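Local atomic coordinates of FAD:protein FMN transferase (Pseudomonas stutzeri ATCC 14405 = CCUG 16156, PDB entry 5MGY), a protein that probably catalyses the magnesium-dependent transfer of FMN from FAD to a threonine side chain of a target protein, releasing AMP. Residues E82-G87 with L151-N156; S88-D93 with D271-A276; A202-R207 with D229-F234; T275-L280 with A287-N292. One frame throughout, in Å; residues are numbered along the deposited sequence.

Contact 1 of 4, residues E82-G87 with L151-N156; sequences ELVAAG and LQLDFN
Phe-155, which meets Leu-83 and Val-84 across the contact, sits at the middle of an Asx turn: Asp-154 OD2 accepts a bond from Asn-156 N at 2.8 Å. The bond is fairly straight, with an N-H...O angle of 159°. It pins the loop just where the ring leaves it. Phe-155 holds CG beside the backbone N and anti to the carbonyl carbon (chi1 -77°), and its ring reaches helix 78-93. There Leu-83 CB lies 3.7 Å from Phe-155 CE1. Leu-83 CD1 is equally near Phe-155 CD1, so the CD1 and CE1 positions of the ring meet two carbons of one leucine. Val-84 CG2 comes in at the ring edge, near its plane, 3.8 Å from Phe-155 CZ. The same methyl grazes Leu-153 CD1 at 4.2 Å. The touching residues are buried, and the contact across the segments is purely apolar. Val-62 of helix 61-67 and Leu-100 also pack on Phe-155, while Leu-138 and Ile-140 of strand 138-141 back Val-84. This is hydrophobic helix-to-loop packing in the ApbE fold, just before Ser-157, which binds magnesium.

Contact 2 of 4, residues S88-D93 with D271-A276; sequences SQLSAD and DGLSTA. Unlike the reference sequence in segment 88-93: Ser-88 (reference Gly). With MG (magnesium ion), chain I.
Leu-90 and Leu-273 both turn CG beside the backbone N and anti to the carbonyl carbon (chi1 -81° and -62°), which brings their branches together between the two helices. Leu-90 CD2 rests 3.7 Å from Leu-273 CD2. The other methyl, Leu-90 CD1, lies against the backbone of Gly-272, 4.0 Å from its CA. The bare alpha carbon lets the leucine settle directly on the second helix. All three residues are buried. Phe-98 and Ile-158 also pack on Leu-90.

The helix that receives Leu-90 carries the magnesium site of this ApbE-family protein. Asp-271 OD2 binds the ion at 2.4 Å and Thr-275 OG1 at 2.5 Å; the carbonyl O of Ser-157 is the third protein ligand. The two side-chain ligands are one helical turn apart. Thr-275 holds OG1 beside its backbone N (chi1 -66°), and the hydroxyl donates to Asp-271 O at 3.0 Å. That carbonyl also accepts from Thr-275 N. The bond fixes the rotation of the hydroxyl and sends its hydrogen to the carbonyl while the oxygen meets the metal. On the carboxylate, Asp-271 OD1 accepts from Gly-161 N, which probably helps orient OD2.

At the end of helix 78-93, Gln-89 NE2 donates to Asp-93 OD1 at 3.0 Å, on the syn side but tilted out of the carboxylate plane, and in the plane of the amide. Asp-93 OD2 forms a salt bridge with Arg-269 of helix 267-292, whose side chain also touches Leu-90 and Gln-89.

Contact 3 of 4, residues A202-R207 with D229-F234; sequences AIEAPR and DYRNYF
Tyr-230 faces Pro-206 with their CA atoms 7.9 Å apart, from the second position of a type I beta turn that runs from Asp-229 to Asn-232 and is closed by Asn-232 N bonding to Asp-229 O. Tyr-230 holds CG between the backbone N and the carbonyl carbon (chi1 79°). This swings the ring toward strand 199-205 and the proline that follows it. Pro-206 CG lies over the centre of one ring face in a CH-pi contact. The opposite face is covered by the neighbouring residue, Arg-231, whose CG sits 3.8 Å above the plane and toward the rim. Glu-204 CG lies at the ring edge, in its plane, and Glu-204 CB is 3.5 Å from Tyr-230 CE2.

The contact joins the two-stranded sheet of 199-205 and 213-219 to the loop that leaves strand 222-227 of the eight-stranded sheet. Phe-306 meets the tyrosine ring edge-to-face, and Val-299 packs on Pro-206.

Polar links across the pair are loose. Tyr-230 OH donates to Glu-204 OE1 in a weak bond of 3.5 Å. The glutamate chain is bent at chi2, and its carboxylate plane is nearly coplanar with the ring. Arg-231 NH1 stays 4.1 Å from Glu-204 OE1, beyond a salt bridge. The guanidinium is held instead by its own loop: Arg-231 NH2 bridges Asp-229 OD1 at 2.9 Å. The other carboxylate oxygen, Asp-229 OD2, accepts from Arg-231 N at 3.2 Å, an Asx turn whose donor comes from above the carboxylate plane.

Contact 4 of 4, residues T275-L280 with A287-N292; sequences TALMVL and ALAERN. With MG (magnesium ion), chain I.
Leu-288 is the side chain on which the other leucines converge. Its CD2 lies 3.5 Å from Leu-280 CD1 and 4.0 Å from Leu-277 CD2. Leu-280 and Leu-288 meet at about a right angle, and Leu-280 CD1 also reaches Leu-288 CB. Leu-288 extends CG anti to the backbone N (chi1 -177°), which carries CD2 across to segment 275-280. Beside it, Leu-277 CD1 touches Ala-289 CB more loosely, at 4.4 Å.

The small Ala-289 and the leucines sit between helical segments whose axes are 10.9 Å apart at their closest. The segments run 137° apart, nearer antiparallel than parallel but clearly oblique. The chain of 267-292 therefore bends sharply between the two segments. Leu-277 also packs against Val-260 and Val-262 of strand 257-264 and Ala-296 and Phe-298 of strand 295-301, so segment 275-280 lies against the large sheet.

Polar groups of 290-292 lie beyond the apolar layer. Leu-288 CD1 sits 3.6 Å above one face of the Arg-291 guanidinium, toward its rim. Arg-291 NE donates to Asn-292 OD1 at 3.0 Å, a bent bond with an angle of 135°. Arg-291 NH1 has a salt bridge to Asp-95. Glu-290 OE2 accepts from Lys-312 N.

Across the bend itself the contact is hydrocarbon on hydrocarbon. The packing therefore rests on apolar burial and dispersion rather than on polar bonds, while the charged groups tie the second arm to other parts of the chain.

How the contacts relate
Contacts 1 and 2 follow each other along helix 78-93, with centres 11 Å apart. Contacts 2 and 4 share Thr-275 and Ala-276 on helix 267-292, and their centres are 9 Å apart. They also touch directly, through a probable hydrogen bond of 3.0 Å from Asn-292 ND2 to Asp-93 O. Contact 2 supplies two of the three protein ligands of the magnesium ion. The loop of contact 1 leads on to the third, and the side chain of Phe-155 is about 10 Å from the ion. Contact 3 touches none of the others. It is nested in the chain between the segments of contact 2, yet its centre is 22 Å from that contact, 18 Å from contact 4 and 28 Å from contact 1.

Contact 1 of 4, residues E82-G87 with L151-N156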
# COMPACT_ATOMS: atom_id res chain seq x y z
N GLU A 82 -10.01 -4.96 11.34
CA GLU A 82 -9.57 -3.59 11.20
C GLU A 82 -9.35 -3.27 9.68
O GLU A 82 -9.83 -2.28 9.17
CB GLU A 82 -8.29 -3.31 12.05
CG GLU A 82 -8.03 -1.82 12.34
CD GLU A 82 -6.63 -1.47 12.85
OE1 GLU A 82 -6.18 -0.28 12.70
OE2 GLU A 82 -6.00 -2.40 13.42
N LEU A 83 -8.67 -4.15 8.98
CA LEU A 83 -8.32 -3.89 7.63
C LEU A 83 -9.50 -3.97 6.71
O LEU A 83 -9.55 -3.23 5.72
CB LEU A 83 -7.26 -4.89 7.14
CG LEU A 83 -5.84 -4.76 7.69
CD1 LEU A 83 -4.91 -5.38 6.68
CD2 LEU A 83 -5.38 -3.34 7.89
N VAL A 84 -10.43 -4.89 6.98
CA VAL A 84 -11.64 -5.00 6.17
C VAL A 84 -12.40 -3.72 6.29
O VAL A 84 -12.87 -3.20 5.33
CB VAL A 84 -12.54 -6.21 6.58
CG1 VAL A 84 -13.97 -6.04 6.07
CG2 VAL A 84 -11.93 -7.50 6.02
N ALA A 85 -12.48 -3.20 7.49
CA ALA A 85 -13.18 -1.97 7.72
C ALA A 85 -12.51 -0.74 7.03
O ALA A 85 -13.18 0.05 6.34
CB ALA A 85 -13.29 -1.75 9.22
N ALA A 86 -11.19 -0.62 7.20
CA ALA A 86 -10.46 0.42 6.54
C ALA A 86 -10.66 0.31 5.05
O ALA A 86 -10.79 1.34 4.40
CB ALA A 86 -8.98 0.35 6.88
N GLY A 87 -10.69 -0.93 4.55
CA GLY A 87 -10.87 -1.21 3.12
C GLY A 87 -12.23 -0.77 2.62
O GLY A 87 -12.38 -0.33 1.49
N LEU A 151 -16.19 -15.28 -1.62
CA LEU A 151 -15.10 -14.27 -1.64
C LEU A 151 -13.72 -14.79 -1.29
O LEU A 151 -13.53 -15.59 -0.36
CB LEU A 151 -15.38 -13.10 -0.67
CG LEU A 151 -16.58 -12.18 -0.99
CD1 LEU A 151 -16.72 -11.08 0.06
CD2 LEU A 151 -16.49 -11.57 -2.37
N GLN A 152 -12.75 -14.29 -2.02
CA GLN A 152 -11.38 -14.47 -1.61
C GLN A 152 -10.72 -13.10 -1.43
O GLN A 152 -10.67 -12.29 -2.37
CB GLN A 152 -10.70 -15.37 -2.60
CG GLN A 152 -11.47 -16.66 -2.75
CD GLN A 152 -10.59 -17.73 -3.37
OE1 GLN A 152 -10.25 -17.68 -4.56
NE2 GLN A 152 -10.18 -18.71 -2.55
N LEU A 153 -10.26 -12.86 -0.21
CA LEU A 153 -9.63 -11.62 0.15
C LEU A 153 -8.16 -11.60 -0.13
O LEU A 153 -7.51 -12.64 -0.22
CB LEU A 153 -9.86 -11.35 1.61
CG LEU A 153 -11.35 -11.30 2.02
CD1 LEU A 153 -11.52 -10.81 3.45
CD2 LEU A 153 -12.15 -10.45 1.07
N ASP A 154 -7.66 -10.39 -0.35
CA ASP A 154 -6.22 -10.10 -0.55
C ASP A 154 -5.96 -8.69 0.02
O ASP A 154 -6.61 -7.71 -0.36
CB ASP A 154 -5.81 -10.14 -2.04
CG ASP A 154 -4.29 -10.09 -2.24
OD1 ASP A 154 -3.69 -10.91 -3.00
OD2 ASP A 154 -3.68 -9.24 -1.60
N PHE A 155 -4.97 -8.59 0.89
CA PHE A 155 -4.78 -7.39 1.63
C PHE A 155 -3.57 -6.61 1.15
O PHE A 155 -3.19 -5.61 1.77
CB PHE A 155 -4.66 -7.76 3.15
CG PHE A 155 -5.98 -8.07 3.79
CD1 PHE A 155 -6.91 -7.06 4.06
CD2 PHE A 155 -6.31 -9.37 4.08
CE1 PHE A 155 -8.15 -7.37 4.60
CE2 PHE A 155 -7.54 -9.69 4.62
CZ PHE A 155 -8.47 -8.69 4.88
N ASN A 156 -2.97 -7.03 0.03
CA ASN A 156 -1.65 -6.53 -0.39
C ASN A 156 -1.68 -5.07 -0.72
O ASN A 156 -0.72 -4.40 -0.52
CB ASN A 156 -1.04 -7.32 -1.57
CG ASN A 156 0.03 -8.34 -1.16
OD1 ASN A 156 0.77 -8.18 -0.20
ND2 ASN A 156 0.15 -9.37 -1.95

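Contact 2 of 4, residues S88-D93 with D271-A276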
# COMPACT_ATOMS: atom_id res chain seq x y z
N SER A 88 -13.22 -0.90 3.49
CA SER A 88 -14.57 -0.58 3.11
C SER A 88 -14.71 0.93 2.83
O SER A 88 -15.46 1.35 1.93
CB SER A 88 -15.51 -1.02 4.24
OG SER A 88 -16.87 -0.88 3.85
N GLN A 89 -13.98 1.72 3.64
CA GLN A 89 -13.99 3.15 3.60
C GLN A 89 -13.21 3.57 2.39
O GLN A 89 -13.63 4.42 1.62
CB GLN A 89 -13.33 3.70 4.84
CG GLN A 89 -13.37 5.20 4.97
CD GLN A 89 -14.79 5.68 5.26
OE1 GLN A 89 -15.34 5.33 6.28
NE2 GLN A 89 -15.37 6.46 4.37
N LEU A 90 -12.06 2.97 2.21
CA LEU A 90 -11.30 3.25 1.02
C LEU A 90 -12.15 2.99 -0.22
O LEU A 90 -12.11 3.75 -1.16
CB LEU A 90 -10.06 2.38 0.99
CG LEU A 90 -8.91 2.91 1.82
CD1 LEU A 90 -7.89 1.80 2.05
CD2 LEU A 90 -8.25 4.08 1.10
N SER A 91 -12.92 1.92 -0.22
CA SER A 91 -13.75 1.60 -1.38
C SER A 91 -14.74 2.72 -1.62
O SER A 91 -14.82 3.25 -2.73
CB SER A 91 -14.52 0.28 -1.24
OG SER A 91 -15.33 0.07 -2.39
N ALA A 92 -15.47 3.09 -0.57
CA ALA A 92 -16.42 4.20 -0.66
C ALA A 92 -15.73 5.54 -1.13
O ALA A 92 -16.18 6.18 -2.08
CB ALA A 92 -17.15 4.38 0.66
N ASP A 93 -14.62 5.92 -0.53
CA ASP A 93 -13.97 7.16 -0.90
C ASP A 93 -13.40 7.16 -2.32
O ASP A 93 -13.23 8.23 -2.87
CB ASP A 93 -12.83 7.46 0.07
CG ASP A 93 -13.30 7.60 1.51
OD1 ASP A 93 -14.53 7.63 1.74
OD2 ASP A 93 -12.42 7.67 2.41
N ASP A 271 -1.30 3.85 1.07
CA ASP A 271 -1.02 2.61 0.35
C ASP A 271 -2.28 2.25 -0.45
O ASP A 271 -2.19 1.69 -1.58
CB ASP A 271 -0.57 1.50 1.37
CG ASP A 271 0.16 0.29 0.72
OD1 ASP A 271 0.38 -0.73 1.45
OD2 ASP A 271 0.48 0.30 -0.50
N GLY A 272 -3.42 2.58 0.16
CA GLY A 272 -4.71 2.25 -0.36
C GLY A 272 -5.05 3.16 -1.52
O GLY A 272 -5.34 2.69 -2.64
N LEU A 273 -5.03 4.48 -1.25
CA LEU A 273 -5.35 5.50 -2.26
C LEU A 273 -4.37 5.41 -3.40
O LEU A 273 -4.74 5.35 -4.54
CB LEU A 273 -5.36 6.90 -1.68
CG LEU A 273 -6.44 7.10 -0.58
CD1 LEU A 273 -6.25 8.46 0.09
CD2 LEU A 273 -7.84 6.97 -1.13
N SER A 274 -3.12 5.32 -3.11
CA SER A 274 -2.16 4.98 -4.14
C SER A 274 -2.60 3.84 -5.07
O SER A 274 -2.52 3.97 -6.27
CB SER A 274 -0.80 4.63 -3.52
OG SER A 274 0.06 4.18 -4.52
N THR A 275 -3.03 2.72 -4.50
CA THR A 275 -3.53 1.60 -5.32
C THR A 275 -4.76 1.98 -6.20
O THR A 275 -4.89 1.49 -7.33
CB THR A 275 -3.85 0.35 -4.44
OG1 THR A 275 -2.63 -0.14 -3.88
CG2 THR A 275 -4.48 -0.79 -5.23
N ALA A 276 -5.63 2.81 -5.63
CA ALA A 276 -6.90 3.21 -6.23
C ALA A 276 -6.66 4.16 -7.41
O ALA A 276 -7.35 4.07 -8.46
CB ALA A 276 -7.75 3.94 -5.21
MG MG I . -0.71 -0.66 -2.32

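Contact 3 of 4, residues A202-R207 with D229-F234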
# COMPACT_ATOMS: atom_id res chain seq x y z
N ALA A 202 12.79 11.31 -1.60
CA ALA A 202 12.77 11.70 -3.02
C ALA A 202 11.64 10.99 -3.79
O ALA A 202 11.54 9.76 -3.74
CB ALA A 202 14.10 11.35 -3.65
N ILE A 203 10.82 11.75 -4.50
CA ILE A 203 9.92 11.16 -5.46
C ILE A 203 10.58 11.28 -6.82
O ILE A 203 11.08 12.38 -7.16
CB ILE A 203 8.57 11.87 -5.43
CG1 ILE A 203 7.97 11.74 -4.03
CG2 ILE A 203 7.63 11.24 -6.46
CD1 ILE A 203 6.93 12.75 -3.65
N GLU A 204 10.57 10.18 -7.59
CA GLU A 204 11.07 10.21 -8.97
C GLU A 204 10.13 11.02 -9.89
O GLU A 204 8.88 10.94 -9.80
CB GLU A 204 11.25 8.80 -9.54
CG GLU A 204 12.40 7.99 -8.96
CD GLU A 204 13.75 8.65 -9.18
OE1 GLU A 204 14.25 8.75 -10.33
OE2 GLU A 204 14.30 9.10 -8.18
N ALA A 205 10.75 11.78 -10.79
CA ALA A 205 10.06 12.83 -11.53
C ALA A 205 10.67 12.97 -12.93
O ALA A 205 11.20 14.01 -13.32
CB ALA A 205 10.12 14.15 -10.75
N PRO A 206 10.56 11.91 -13.70
CA PRO A 206 11.30 11.85 -14.92
C PRO A 206 10.94 12.91 -15.96
O PRO A 206 9.87 13.49 -15.98
CB PRO A 206 11.02 10.44 -15.47
CG PRO A 206 10.30 9.75 -14.43
CD PRO A 206 9.64 10.79 -13.61
N ARG A 207 11.92 13.10 -16.85
CA ARG A 207 11.84 14.04 -17.91
C ARG A 207 12.24 13.26 -19.09
O ARG A 207 11.48 12.37 -19.45
CB ARG A 207 12.79 15.14 -17.60
CG ARG A 207 12.45 16.46 -18.22
CD ARG A 207 13.65 17.42 -18.20
NE ARG A 207 13.14 18.76 -17.99
CZ ARG A 207 13.76 19.79 -17.42
NH1 ARG A 207 14.99 19.73 -16.92
NH2 ARG A 207 13.09 20.92 -17.36
N ASP A 229 6.35 1.90 -10.68
CA ASP A 229 7.70 2.49 -10.82
C ASP A 229 7.95 2.87 -12.28
O ASP A 229 7.93 1.99 -13.12
CB ASP A 229 8.79 1.52 -10.35
CG ASP A 229 10.24 2.08 -10.52
OD1 ASP A 229 11.18 1.38 -10.10
OD2 ASP A 229 10.46 3.21 -11.03
N TYR A 230 8.26 4.14 -12.57
CA TYR A 230 8.22 4.59 -13.95
C TYR A 230 9.15 3.81 -14.87
O TYR A 230 8.91 3.68 -16.08
CB TYR A 230 8.47 6.06 -14.03
CG TYR A 230 9.89 6.44 -13.92
CD1 TYR A 230 10.70 6.55 -15.08
CD2 TYR A 230 10.47 6.72 -12.68
CE1 TYR A 230 12.04 6.94 -14.97
CE2 TYR A 230 11.80 7.11 -12.57
CZ TYR A 230 12.60 7.22 -13.71
OH TYR A 230 13.94 7.63 -13.61
N ARG A 231 10.17 3.23 -14.25
CA ARG A 231 11.06 2.31 -14.94
C ARG A 231 10.40 1.01 -15.44
O ARG A 231 10.81 0.49 -16.47
CB ARG A 231 12.35 2.08 -14.14
CG ARG A 231 13.21 3.35 -14.18
CD ARG A 231 14.48 3.28 -13.32
NE ARG A 231 14.39 4.16 -12.14
CZ ARG A 231 14.07 3.78 -10.88
NH1 ARG A 231 14.02 4.71 -9.92
NH2 ARG A 231 13.80 2.50 -10.57
N ASN A 232 9.37 0.50 -14.76
CA ASN A 232 8.57 -0.65 -15.28
C ASN A 232 7.29 -0.21 -15.95
O ASN A 232 6.24 -0.09 -15.32
CB ASN A 232 8.18 -1.61 -14.16
CG ASN A 232 9.37 -2.33 -13.59
OD1 ASN A 232 10.32 -2.66 -14.30
ND2 ASN A 232 9.34 -2.56 -12.29
N TYR A 233 7.38 0.04 -17.24
CA TYR A 233 6.24 0.40 -17.98
C TYR A 233 6.45 -0.45 -19.22
O TYR A 233 7.47 -0.34 -19.88
CB TYR A 233 6.20 1.91 -18.22
CG TYR A 233 4.93 2.32 -18.90
CD1 TYR A 233 3.85 2.73 -18.17
CD2 TYR A 233 4.82 2.25 -20.28
CE1 TYR A 233 2.68 3.07 -18.81
CE2 TYR A 233 3.66 2.56 -20.90
CZ TYR A 233 2.61 2.96 -20.18
OH TYR A 233 1.49 3.28 -20.86
N PHE A 234 5.53 -1.37 -19.48
CA PHE A 234 5.65 -2.30 -20.61
C PHE A 234 4.44 -2.26 -21.42
O PHE A 234 3.34 -2.23 -20.88
CB PHE A 234 5.77 -3.71 -20.11
CG PHE A 234 6.56 -3.77 -18.89
CD1 PHE A 234 5.97 -3.90 -17.62
CD2 PHE A 234 7.91 -3.56 -18.98
CE1 PHE A 234 6.76 -3.87 -16.46
CE2 PHE A 234 8.69 -3.55 -17.84
CZ PHE A 234 8.13 -3.72 -16.58

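Contact 4 of 4, residues T275-L280 with A287-N292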
# COMPACT_ATOMS: atom_id res chain seq x y z
N THR A 275 -3.03 2.72 -4.50
CA THR A 275 -3.53 1.60 -5.32
C THR A 275 -4.76 1.98 -6.20
O THR A 275 -4.89 1.49 -7.33
CB THR A 275 -3.85 0.35 -4.44
OG1 THR A 275 -2.63 -0.14 -3.88
CG2 THR A 275 -4.48 -0.79 -5.23
N ALA A 276 -5.63 2.81 -5.63
CA ALA A 276 -6.90 3.21 -6.23
C ALA A 276 -6.66 4.16 -7.41
O ALA A 276 -7.35 4.07 -8.46
CB ALA A 276 -7.75 3.94 -5.21
N LEU A 277 -5.71 5.07 -7.21
CA LEU A 277 -5.34 6.04 -8.21
C LEU A 277 -4.73 5.35 -9.41
O LEU A 277 -5.03 5.72 -10.52
CB LEU A 277 -4.39 7.12 -7.64
CG LEU A 277 -5.10 8.01 -6.66
CD1 LEU A 277 -4.19 9.14 -6.22
CD2 LEU A 277 -6.41 8.57 -7.24
N MET A 278 -3.92 4.33 -9.18
CA MET A 278 -3.31 3.57 -10.27
C MET A 278 -4.36 2.71 -11.00
O MET A 278 -4.18 2.38 -12.18
CB MET A 278 -2.18 2.70 -9.74
CG MET A 278 -1.65 1.65 -10.72
SD MET A 278 -0.89 2.30 -12.21
CE MET A 278 0.69 2.83 -11.59
N VAL A 279 -5.41 2.29 -10.29
CA VAL A 279 -6.48 1.64 -10.97
C VAL A 279 -7.08 2.67 -11.89
O VAL A 279 -7.22 2.42 -13.06
CB VAL A 279 -7.54 1.05 -9.99
CG1 VAL A 279 -8.85 0.67 -10.70
CG2 VAL A 279 -6.91 -0.13 -9.23
N LEU A 280 -7.41 3.83 -11.35
CA LEU A 280 -8.28 4.81 -12.03
C LEU A 280 -7.64 5.37 -13.30
O LEU A 280 -8.33 5.62 -14.29
CB LEU A 280 -8.71 5.98 -11.08
CG LEU A 280 -9.87 5.67 -10.12
CD1 LEU A 280 -10.03 6.82 -9.13
CD2 LEU A 280 -11.16 5.40 -10.89
N ALA A 287 -8.92 13.66 -11.01
CA ALA A 287 -10.21 14.24 -10.69
C ALA A 287 -10.57 13.82 -9.28
O ALA A 287 -10.89 14.72 -8.46
CB ALA A 287 -11.28 13.84 -11.71
N LEU A 288 -10.46 12.50 -8.99
CA LEU A 288 -10.74 11.95 -7.62
C LEU A 288 -9.83 12.63 -6.61
O LEU A 288 -10.29 13.18 -5.59
CB LEU A 288 -10.58 10.41 -7.57
CG LEU A 288 -10.95 9.79 -6.21
CD1 LEU A 288 -12.43 9.61 -6.03
CD2 LEU A 288 -10.22 8.49 -6.02
N ALA A 289 -8.55 12.63 -6.93
CA ALA A 289 -7.61 13.17 -5.99
C ALA A 289 -7.95 14.61 -5.62
O ALA A 289 -7.95 14.93 -4.43
CB ALA A 289 -6.18 13.05 -6.48
N GLU A 290 -8.29 15.44 -6.64
CA GLU A 290 -8.72 16.84 -6.43
C GLU A 290 -10.06 16.91 -5.69
O GLU A 290 -10.24 17.75 -4.77
CB GLU A 290 -8.81 17.58 -7.75
CG GLU A 290 -8.08 18.91 -7.73
CD GLU A 290 -6.58 18.76 -7.86
OE1 GLU A 290 -6.13 18.07 -8.79
OE2 GLU A 290 -5.86 19.36 -7.04
N ARG A 291 -11.00 16.05 -6.08
CA ARG A 291 -12.29 16.03 -5.45
C ARG A 291 -12.14 15.77 -3.96
O ARG A 291 -12.70 16.51 -3.16
CB ARG A 291 -13.18 14.98 -6.09
CG ARG A 291 -14.60 15.04 -5.63
CD ARG A 291 -15.33 13.80 -6.10
NE ARG A 291 -15.27 12.68 -5.12
CZ ARG A 291 -15.63 11.41 -5.34
NH1 ARG A 291 -16.10 11.03 -6.53
NH2 ARG A 291 -15.52 10.48 -4.38
N ASN A 292 -11.35 14.76 -3.60
CA ASN A 292 -11.24 14.37 -2.18
C ASN A 292 -10.10 15.06 -1.46
O ASN A 292 -9.90 14.83 -0.27
CB ASN A 292 -10.98 12.88 -2.05
CG ASN A 292 -12.03 12.03 -2.69
OD1 ASN A 292 -13.08 12.48 -3.08
ND2 ASN A 292 -11.72 10.78 -2.81
MG MG I . -0.71 -0.66 -2.32